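Local coordinates for protein ThreeFoil (Artificial gene, PDB 3PG0) that probably binds sugars, as a designed beta-trefoil built from three identical repeats of a ricin-type lectin module around a central sodium ion, at residues Y29-R34 with Q64-V69; K38-E43 with A51-Y56. All coordinates share one frame; numbering follows the deposited sequence. Where two conformers were deposited one is given.

Interaction 1 (Y29-R34 with Q64-V69)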
ATOM      1  N   TYR A  29      -8.812   2.521   7.248  1.00 18.02           N
ATOM      2  CA  TYR A  29      -9.182   2.694   5.853  1.00 13.72           C
ATOM      3  C   TYR A  29      -9.003   1.401   5.085  1.00 14.40           C
ATOM      4  O   TYR A  29      -8.164   0.564   5.430  1.00 15.82           O
ATOM      5  CB  TYR A  29      -8.268   3.738   5.186  1.00 12.47           C
ATOM      6  CG  TYR A  29      -8.497   5.153   5.625  1.00 17.73           C
ATOM      7  CD1 TYR A  29      -9.314   6.005   4.886  1.00 20.61           C
ATOM      8  CD2 TYR A  29      -7.902   5.645   6.776  1.00 21.94           C
ATOM      9  CE1 TYR A  29      -9.533   7.303   5.285  1.00 25.16           C
ATOM     10  CE2 TYR A  29      -8.114   6.947   7.181  1.00 30.32           C
ATOM     11  CZ  TYR A  29      -8.932   7.767   6.430  1.00 31.37           C
ATOM     12  OH  TYR A  29      -9.155   9.064   6.823  1.00 29.82           O
ATOM     13  N   LYS A  30      -9.804   1.209   4.050  0.77 13.53           N
ATOM     14  CA  LYS A  30      -9.409   0.251   3.043  0.77 13.25           C
ATOM     15  C   LYS A  30      -8.842   1.056   1.888  0.77 12.23           C
ATOM     16  O   LYS A  30      -9.223   2.212   1.668  0.77 12.31           O
ATOM     17  CB  LYS A  30     -10.542  -0.696   2.615  0.77 18.90           C
ATOM     18  CG  LYS A  30     -11.717  -0.095   1.854  0.77 21.06           C
ATOM     19  CD  LYS A  30     -12.555  -1.232   1.233  0.77 20.65           C
ATOM     20  CE  LYS A  30     -13.669  -0.726   0.308  0.77 23.48           C
ATOM     21  NZ  LYS A  30     -14.294  -1.842  -0.505  0.77 24.17           N
ATOM     22  N   LEU A  31      -7.884   0.460   1.189  1.00 10.68           N
ATOM     23  CA  LEU A  31      -7.293   1.089   0.024  1.00  8.60           C
ATOM     24  C   LEU A  31      -7.626   0.227  -1.170  1.00  9.16           C
ATOM     25  O   LEU A  31      -7.217  -0.935  -1.234  1.00 12.03           O
ATOM     26  CB  LEU A  31      -5.766   1.240   0.180  1.00  9.95           C
ATOM     27  CG  LEU A  31      -5.321   2.404   1.065  1.00 11.91           C
ATOM     28  CD1 LEU A  31      -5.535   2.060   2.504  1.00 14.59           C
ATOM     29  CD2 LEU A  31      -3.854   2.736   0.825  1.00 13.57           C
ATOM     30  N   VAL A  32      -8.375   0.801  -2.112  1.00  9.19           N
ATOM     31  CA  VAL A  32      -8.930   0.048  -3.235  1.00  9.66           C
ATOM     32  C   VAL A  32      -8.307   0.544  -4.532  1.00  9.09           C
ATOM     33  O   VAL A  32      -8.351   1.740  -4.830  1.00 11.36           O
ATOM     34  CB  VAL A  32     -10.462   0.227  -3.309  1.00 11.98           C
ATOM     35  CG1 VAL A  32     -11.039  -0.524  -4.501  1.00 16.48           C
ATOM     36  CG2 VAL A  32     -11.104  -0.245  -2.016  1.00 17.03           C
ATOM     37  N   ALA A  33      -7.714  -0.372  -5.292  1.00 10.33           N
ATOM     38  CA  ALA A  33      -7.108  -0.004  -6.573  1.00  7.92           C
ATOM     39  C   ALA A  33      -8.180   0.377  -7.582  1.00 11.72           C
ATOM     40  O   ALA A  33      -9.224  -0.285  -7.695  1.00 11.67           O
ATOM     41  CB  ALA A  33      -6.244  -1.138  -7.107  1.00 11.39           C
ATOM     42  N   ARG A  34      -7.915   1.441  -8.331  1.00 10.72           N
ATOM     43  CA  ARG A  34      -8.913   1.981  -9.250  1.00  9.62           C
ATOM     44  C   ARG A  34      -9.264   1.002 -10.357  1.00 13.86           C
ATOM     45  O   ARG A  34     -10.430   0.885 -10.746  1.00 14.96           O
ATOM     46  CB  ARG A  34      -8.408   3.292  -9.845  1.00 11.04           C
ATOM     47  CG  ARG A  34      -9.392   3.958 -10.780  1.00 13.86           C
ATOM     48  CD  ARG A  34      -8.926   5.343 -11.203  1.00 12.22           C
ATOM     49  NE  ARG A  34      -9.944   5.978 -12.042  1.00 20.67           N
ATOM     50  CZ  ARG A  34      -9.888   7.235 -12.477  1.00 26.52           C
ATOM     51  NH1 ARG A  34      -8.861   8.008 -12.159  1.00 20.63           N
ATOM     52  NH2 ARG A  34     -10.868   7.725 -13.229  1.00 28.04           N
ATOM     53  N   GLN A  64      -6.843  -6.319   5.767  1.00 10.67           N
ATOM     54  CA  GLN A  64      -7.187  -5.464   4.631  1.00 12.26           C
ATOM     55  C   GLN A  64      -7.570  -4.083   5.135  1.00 13.21           C
ATOM     56  O   GLN A  64      -8.132  -3.281   4.391  1.00 12.51           O
ATOM     57  CB  GLN A  64      -8.368  -6.045   3.864  1.00  9.84           C
ATOM     58  CG  GLN A  64      -8.175  -7.471   3.411  1.00  9.43           C
ATOM     59  CD  GLN A  64      -9.347  -7.961   2.602  1.00 12.62           C
ATOM     60  OE1 GLN A  64     -10.502  -7.836   3.032  1.00 17.72           O
ATOM     61  NE2 GLN A  64      -9.066  -8.511   1.415  1.00 11.36           N
ATOM     62  N   GLN A  65      -7.284  -3.813   6.405  1.00  9.33           N
ATOM     63  CA  GLN A  65      -7.570  -2.510   6.981  1.00 10.85           C
ATOM     64  C   GLN A  65      -6.283  -1.859   7.445  1.00 14.20           C
ATOM     65  O   GLN A  65      -5.428  -2.520   8.040  1.00 12.73           O
ATOM     66  CB  GLN A  65      -8.531  -2.639   8.163  1.00 11.57           C
ATOM     67  CG  GLN A  65      -9.830  -3.313   7.815  1.00 10.97           C
ATOM     68  CD  GLN A  65     -10.776  -3.356   8.996  1.00 16.05           C
ATOM     69  OE1 GLN A  65     -10.795  -2.445   9.822  1.00 18.00           O
ATOM     70  NE2 GLN A  65     -11.564  -4.424   9.082  1.00 17.92           N
ATOM     71  N   TRP A  66      -6.154  -0.564   7.168  1.00  9.44           N
ATOM     72  CA  TRP A  66      -4.905   0.147   7.358  1.00  8.61           C
ATOM     73  C   TRP A  66      -5.135   1.425   8.134  1.00 13.88           C
ATOM     74  O   TRP A  66      -6.056   2.186   7.838  1.00 14.72           O
ATOM     75  CB  TRP A  66      -4.284   0.481   5.993  1.00 10.53           C
ATOM     76  CG  TRP A  66      -3.973  -0.758   5.186  1.00  9.30           C
ATOM     77  CD1 TRP A  66      -4.828  -1.452   4.360  1.00 11.98           C
ATOM     78  CD2 TRP A  66      -2.730  -1.460   5.159  1.00 10.15           C
ATOM     79  NE1 TRP A  66      -4.180  -2.541   3.824  1.00 11.79           N
ATOM     80  CE2 TRP A  66      -2.885  -2.561   4.288  1.00 12.01           C
ATOM     81  CE3 TRP A  66      -1.488  -1.255   5.773  1.00 10.00           C
ATOM     82  CZ2 TRP A  66      -1.848  -3.458   4.025  1.00 11.09           C
ATOM     83  CZ3 TRP A  66      -0.455  -2.145   5.509  1.00  8.86           C
ATOM     84  CH2 TRP A  66      -0.641  -3.234   4.649  1.00  9.65           C
ATOM     85  N   ARG A  67      -4.302   1.646   9.141  1.00 13.56           N
ATOM     86  CA  ARG A  67      -4.322   2.910   9.860  1.00 14.79           C
ATOM     87  C   ARG A  67      -3.377   3.865   9.155  1.00 13.99           C
ATOM     88  O   ARG A  67      -2.192   3.557   8.984  1.00 14.25           O
ATOM     89  CB  ARG A  67      -3.890   2.707  11.320  1.00 17.46           C
ATOM     90  CG  ARG A  67      -4.484   3.739  12.277  1.00 27.61           C
ATOM     91  CD  ARG A  67      -4.261   3.375  13.750  1.00 25.04           C
ATOM     92  NE  ARG A  67      -2.951   3.815  14.231  1.00 34.33           N
ATOM     93  N   LEU A  68      -3.884   5.033   8.753  0.65 14.31           N
ATOM     94  CA  LEU A  68      -3.062   6.055   8.098  0.65 12.56           C
ATOM     95  C   LEU A  68      -2.503   7.057   9.107  0.65 13.40           C
ATOM     96  O   LEU A  68      -3.189   8.002   9.521  0.65 14.27           O
ATOM     97  CB  LEU A  68      -3.861   6.801   7.034  0.65 14.84           C
ATOM     98  CG  LEU A  68      -3.659   6.361   5.584  0.65 22.52           C
ATOM     99  CD1 LEU A  68      -4.090   4.915   5.361  0.65 15.96           C
ATOM    100  CD2 LEU A  68      -4.421   7.299   4.656  0.65 26.86           C
ATOM    101  N   VAL A  69      -1.246   6.851   9.475  1.00 10.23           N
ATOM    102  CA  VAL A  69      -0.626   7.560  10.572  1.00 11.45           C
ATOM    103  C   VAL A  69       0.232   8.700  10.056  1.00 11.63           C
ATOM    104  O   VAL A  69       1.238   8.470   9.378  1.00 11.29           O
ATOM    105  CB  VAL A  69       0.211   6.589  11.420  1.00 14.47           C
ATOM    106  CG1 VAL A  69       0.876   7.334  12.574  1.00 14.29           C
ATOM    107  CG2 VAL A  69      -0.669   5.438  11.932  1.00 14.75           C
TER
HETATM  108  O   HOH W   1      -7.270  -2.274   2.066  1.00 11.81           O

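Interaction 2 (K38-E43 with A51-Y56). With NA (sodium ion), chain G; BTB (2-[bis-(2-hydroxy-ethyl)-amino]-2-hydroxymethyl-propane-1,3-diol), chain D.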
ATOM      1  N   LYS A  38     -10.205  -3.924  -6.082  0.68 13.06           N
ATOM      2  CA  LYS A  38      -9.755  -4.846  -5.046  0.68 10.65           C
ATOM      3  C   LYS A  38      -8.787  -4.171  -4.065  0.68  9.14           C
ATOM      4  O   LYS A  38      -8.166  -3.152  -4.386  0.68 10.95           O
ATOM      5  CB  LYS A  38      -9.150  -6.098  -5.681  0.68 11.03           C
ATOM      6  CG  LYS A  38     -10.187  -6.852  -6.542  0.68 13.68           C
ATOM      7  CD  LYS A  38      -9.642  -8.143  -7.113  0.68 15.33           C
ATOM      8  CE  LYS A  38     -10.714  -8.851  -7.930  0.68 16.28           C
ATOM      9  NZ  LYS A  38     -10.239 -10.158  -8.441  0.68 17.58           N
ATOM     10  N   ALA A  39      -8.677  -4.743  -2.871  1.00  8.46           N
ATOM     11  CA  ALA A  39      -8.091  -4.064  -1.727  1.00 10.21           C
ATOM     12  C   ALA A  39      -6.637  -4.427  -1.451  1.00 10.48           C
ATOM     13  O   ALA A  39      -6.192  -5.544  -1.724  1.00 10.19           O
ATOM     14  CB  ALA A  39      -8.953  -4.353  -0.467  1.00  9.46           C
ATOM     15  N   LEU A  40      -5.915  -3.466  -0.886  1.00  9.05           N
ATOM     16  CA  LEU A  40      -4.577  -3.690  -0.370  1.00  9.76           C
ATOM     17  C   LEU A  40      -4.640  -4.658   0.811  1.00  8.70           C
ATOM     18  O   LEU A  40      -5.342  -4.410   1.798  1.00  8.95           O
ATOM     19  CB  LEU A  40      -3.975  -2.352   0.056  1.00  7.66           C
ATOM     20  CG  LEU A  40      -2.477  -2.313   0.349  1.00  8.86           C
ATOM     21  CD1 LEU A  40      -1.682  -2.523  -0.944  1.00 10.09           C
ATOM     22  CD2 LEU A  40      -2.137  -0.966   0.990  1.00  9.85           C
ATOM     23  N   ASP A  41      -3.885  -5.750   0.716  1.00  8.19           N
ATOM     24  CA  ASP A  41      -4.121  -6.921   1.546  1.00  7.87           C
ATOM     25  C   ASP A  41      -2.797  -7.551   1.994  1.00  7.65           C
ATOM     26  O   ASP A  41      -1.903  -7.762   1.176  1.00  8.92           O
ATOM     27  CB  ASP A  41      -4.958  -7.895   0.700  1.00  8.94           C
ATOM     28  CG  ASP A  41      -5.250  -9.216   1.398  1.00 13.49           C
ATOM     29  OD1 ASP A  41      -4.303  -9.934   1.799  1.00 11.90           O
ATOM     30  OD2 ASP A  41      -6.440  -9.561   1.499  1.00 13.47           O
ATOM     31  N   VAL A  42      -2.663  -7.840   3.293  1.00  8.72           N
ATOM     32  CA  VAL A  42      -1.499  -8.614   3.744  1.00  6.36           C
ATOM     33  C   VAL A  42      -1.823 -10.103   3.649  1.00 11.97           C
ATOM     34  O   VAL A  42      -2.736 -10.606   4.315  1.00 10.69           O
ATOM     35  CB  VAL A  42      -1.070  -8.286   5.180  1.00  9.76           C
ATOM     36  CG1 VAL A  42       0.145  -9.139   5.568  1.00  9.10           C
ATOM     37  CG2 VAL A  42      -0.744  -6.791   5.319  1.00  8.38           C
ATOM     38  N   GLU A  43      -1.038 -10.793   2.833  1.00  9.68           N
ATOM     39  CA  GLU A  43      -1.362 -12.124   2.343  1.00 12.72           C
ATOM     40  C   GLU A  43      -1.659 -13.134   3.451  1.00 11.52           C
ATOM     41  O   GLU A  43      -0.817 -13.394   4.325  1.00 11.93           O
ATOM     42  CB  GLU A  43      -0.237 -12.629   1.440  1.00 12.98           C
ATOM     43  CG  GLU A  43      -0.542 -13.956   0.784  1.00 17.42           C
ATOM     44  CD  GLU A  43       0.486 -14.316  -0.259  1.00 26.98           C
ATOM     45  OE1 GLU A  43       1.692 -14.114   0.000  1.00 27.84           O
ATOM     46  OE2 GLU A  43       0.085 -14.792  -1.339  1.00 30.51           O
ATOM     47  N   ALA A  51       5.844 -10.579   5.438  1.00 10.38           N
ATOM     48  CA  ALA A  51       4.659 -11.107   4.752  1.00  8.86           C
ATOM     49  C   ALA A  51       4.350 -10.241   3.545  1.00 10.26           C
ATOM     50  O   ALA A  51       4.508  -9.024   3.588  1.00 11.41           O
ATOM     51  CB  ALA A  51       3.459 -11.152   5.686  1.00 10.60           C
ATOM     52  N   ASN A  52       3.916 -10.874   2.462  1.00  9.88           N
ATOM     53  CA  ASN A  52       3.736 -10.154   1.206  1.00 10.62           C
ATOM     54  C   ASN A  52       2.461  -9.328   1.208  1.00  8.49           C
ATOM     55  O   ASN A  52       1.461  -9.730   1.794  1.00 10.28           O
ATOM     56  CB  ASN A  52       3.694 -11.133   0.041  1.00  8.75           C
ATOM     57  CG  ASN A  52       3.946 -10.450  -1.294  1.00 11.68           C
ATOM     58  OD1 ASN A  52       4.613  -9.428  -1.349  1.00 11.88           O
ATOM     59  ND2 ASN A  52       3.380 -10.985  -2.363  1.00 13.15           N
ATOM     60  N   VAL A  53       2.501  -8.185   0.530  1.00  8.15           N
ATOM     61  CA  VAL A  53       1.306  -7.361   0.343  1.00  6.68           C
ATOM     62  C   VAL A  53       0.822  -7.544  -1.090  1.00  9.49           C
ATOM     63  O   VAL A  53       1.602  -7.473  -2.045  1.00  9.48           O
ATOM     64  CB  VAL A  53       1.588  -5.875   0.661  1.00  7.28           C
ATOM     65  CG1 VAL A  53       0.408  -4.989   0.222  1.00  8.50           C
ATOM     66  CG2 VAL A  53       1.879  -5.724   2.153  1.00 10.36           C
ATOM     67  N   ILE A  54      -0.474  -7.793  -1.226  1.00  7.57           N
ATOM     68  CA  ILE A  54      -1.076  -8.175  -2.498  1.00 10.15           C
ATOM     69  C   ILE A  54      -2.365  -7.396  -2.672  1.00  8.77           C
ATOM     70  O   ILE A  54      -2.733  -6.576  -1.836  1.00  8.65           O
ATOM     71  CB  ILE A  54      -1.415  -9.679  -2.532  1.00  8.30           C
ATOM     72  CG1 ILE A  54      -2.367 -10.043  -1.375  1.00  9.82           C
ATOM     73  CG2 ILE A  54      -0.139 -10.518  -2.464  1.00 10.32           C
ATOM     74  CD1 ILE A  54      -2.829 -11.507  -1.394  1.00 11.83           C
ATOM     75  N   GLN A  55      -3.050  -7.652  -3.774  1.00  8.28           N
ATOM     76  CA  GLN A  55      -4.400  -7.153  -3.964  1.00 10.58           C
ATOM     77  C   GLN A  55      -5.367  -8.315  -3.788  1.00 10.01           C
ATOM     78  O   GLN A  55      -5.065  -9.439  -4.173  1.00 10.85           O
ATOM     79  CB  GLN A  55      -4.520  -6.517  -5.347  1.00 17.97           C
ATOM     80  CG  GLN A  55      -5.679  -6.981  -6.161  1.00 21.04           C
ATOM     81  CD  GLN A  55      -5.658  -6.411  -7.563  1.00 11.08           C
ATOM     82  OE1 GLN A  55      -5.712  -5.184  -7.762  1.00 10.60           O
ATOM     83  NE2 GLN A  55      -5.581  -7.298  -8.552  1.00 11.21           N
ATOM     84  N   TYR A  56      -6.507  -8.065  -3.161  1.00 11.71           N
ATOM     85  CA  TYR A  56      -7.471  -9.137  -2.956  1.00 11.48           C
ATOM     86  C   TYR A  56      -8.871  -8.567  -2.760  1.00 12.78           C
ATOM     87  O   TYR A  56      -9.041  -7.493  -2.186  1.00 11.14           O
ATOM     88  CB  TYR A  56      -7.068 -10.014  -1.756  1.00 12.80           C
ATOM     89  CG  TYR A  56      -7.551 -11.454  -1.829  1.00 12.79           C
ATOM     90  CD1 TYR A  56      -6.744 -12.446  -2.375  1.00 12.90           C
ATOM     91  CD2 TYR A  56      -8.791 -11.819  -1.323  1.00 21.27           C
ATOM     92  CE1 TYR A  56      -7.178 -13.765  -2.436  1.00 19.07           C
ATOM     93  CE2 TYR A  56      -9.224 -13.126  -1.378  1.00 22.68           C
ATOM     94  CZ  TYR A  56      -8.419 -14.092  -1.937  1.00 24.66           C
ATOM     95  OH  TYR A  56      -8.863 -15.399  -1.990  1.00 28.86           O
TER
HETATM   96 NA    NA G 147       4.052  -7.412  -2.701  1.00 10.72          NA
HETATM   97  C1  BTB D 144      -8.479 -16.021   1.800  1.00 42.85           C
HETATM   98  O1  BTB D 144      -9.675 -15.698   1.236  1.00 49.10           O
HETATM   99  C2  BTB D 144      -8.086 -14.964   2.835  1.00 42.30           C
HETATM  100  C3  BTB D 144      -9.285 -14.613   3.673  1.00 47.76           C
HETATM  101  O3  BTB D 144      -9.519 -15.574   4.602  1.00 53.71           O
HETATM  102  C4  BTB D 144      -7.015 -15.548   3.670  1.00 42.84           C
HETATM  103  O4  BTB D 144      -6.699 -14.668   4.763  1.00 40.02           O
HETATM  104  N   BTB D 144      -7.565 -13.716   2.124  1.00 31.04           N
HETATM  105  C5  BTB D 144      -6.414 -14.092   1.296  1.00 30.57           C
HETATM  106  C6  BTB D 144      -5.650 -12.862   0.949  1.00 17.01           C
HETATM  107  O6  BTB D 144      -4.853 -12.421   2.060  1.00 12.86           O
HETATM  108  C7  BTB D 144      -7.156 -12.748   3.095  1.00 29.30           C
HETATM  109  C8  BTB D 144      -7.725 -11.370   2.848  1.00 11.07           C
HETATM  110  O8  BTB D 144      -9.095 -11.465   2.744  1.00 36.53           O
HETATM  111  O   HOH W   2       3.475 -13.713   2.304  1.00 17.53           O
HETATM  112  O   HOH W   3       2.228 -13.450  -3.015  1.00 25.13           O

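Interaction 1 (Y29-R34 with Q64-V69)
Tyr29 and Trp66 pair backbone to backbone, an antiparallel hydrogen-bonded pair and the single beta bridge between residues 29-34 and 64-69. Trp66 N gives its hydrogen to Tyr29 O at 2.9 Å, lying in the plane of that carbonyl; the return bond, Tyr29 N to Trp66 O at 2.8 Å, comes in tilted from its carbonyl plane. Just before the pair, Gln65 CA adds a CH...O contact to Tyr29 O. The strand axes then swing apart at 99°, and contact passes to side chains. The tight part gathers Tyr29, Leu68, Leu31 and Trp66. With CG anti to the carbonyl carbon (chi1 -71°), the Tyr29 ring stands with Trp66 O at its edge; in the modelled conformer of Leu68, CD2 of that leucine lies over one ring face and its CD1 touches Tyr29 CD2 at 4.1 Å. Leu31 CD1 reaches Trp66 CB at 4.0 Å, crossing the tryptophan side chain at about a right angle, and in the same Leu68 conformer also comes near Leu68 CD1. Leu31 and Leu68 also pack on Leu78 and Leu162 of neighbouring strands, while Trp66 NE1 bonds to Leu40 O. The loose side is the Lys30/Gln64 end. Toward Gln64 a water bridges the two segments, taking the hydrogen of Leu31 N at 2.9 Å and giving one to Gln64 O at 2.7 Å, at the edge of the Trp66 ring. Lys30 touches Gln64 O through CB before its chain, in the modelled conformer, leads away. This splayed antiparallel pairing of a repeat's first and fourth strands, closed over leucines, is characteristic of the beta-trefoil barrel.

Interaction 2 (K38-E43 with A51-Y56)
A chi1 of 177° in Asp41 and of -152° in Tyr56 swings both side chains away from their own backbone N on one face of the sheet, and Asp41 OD2 lies 3.3 Å from Tyr56 CB. Against both lies BTB, probably from the crystallisation liquor: its O6 donates to Asp41 OD1 at 2.6 Å, and its C6 lies over one face of the Tyr56 ring, offset toward the rim. Asp41 OD2 accepts from Gln64 NE2, which helps fix the carboxylate. Residues 39-42 and 53-56 form the antiparallel hairpin of a ricin-type trefoil repeat, and the Asp41/Tyr56 face is probably its sugar pocket. The hydrogen bond from Ile54 N to Asp41 O, at 2.8 Å, is nearly straight (170° at the hydrogen), as is Glu43 N to Asn52 O. On the face of Leu40, Val42 and Val53, Leu40 CD1 presses on Val53 CG1 at 3.4 Å, tighter than usual for carbons; beyond the strand end Val42 CG1 meets Ala51 CB. One water links Glu43 OE1 to Asn52 N, a second Asn52 ND2 to Glu43 OE2, the OE2 bond weak. Asn52 OD1 and Val53 O each bind sodium at 2.5 Å; Asn99, Val100, Asn146 and Val147 complete the six ligands.

In the fold
The two contacts share a repeat and lie about 10 Å apart between centres, with the hairpin of interaction 2 falling in the chain between the strands of interaction 1. They also touch: Leu31 O probably accepts from Leu40 N, and Trp66 CH2 packs on Val42 CG2. Both are partly buried, but differently. Interaction 1 has a single bridge, water beside it and leucines beneath, and belongs to the six-stranded sheet. Interaction 2, with four bridges and about twice the buried surface, is a two-stranded unit carrying the polar chemistry: a carboxylate and an exposed tyrosine on one face, sodium ligands at the turn end.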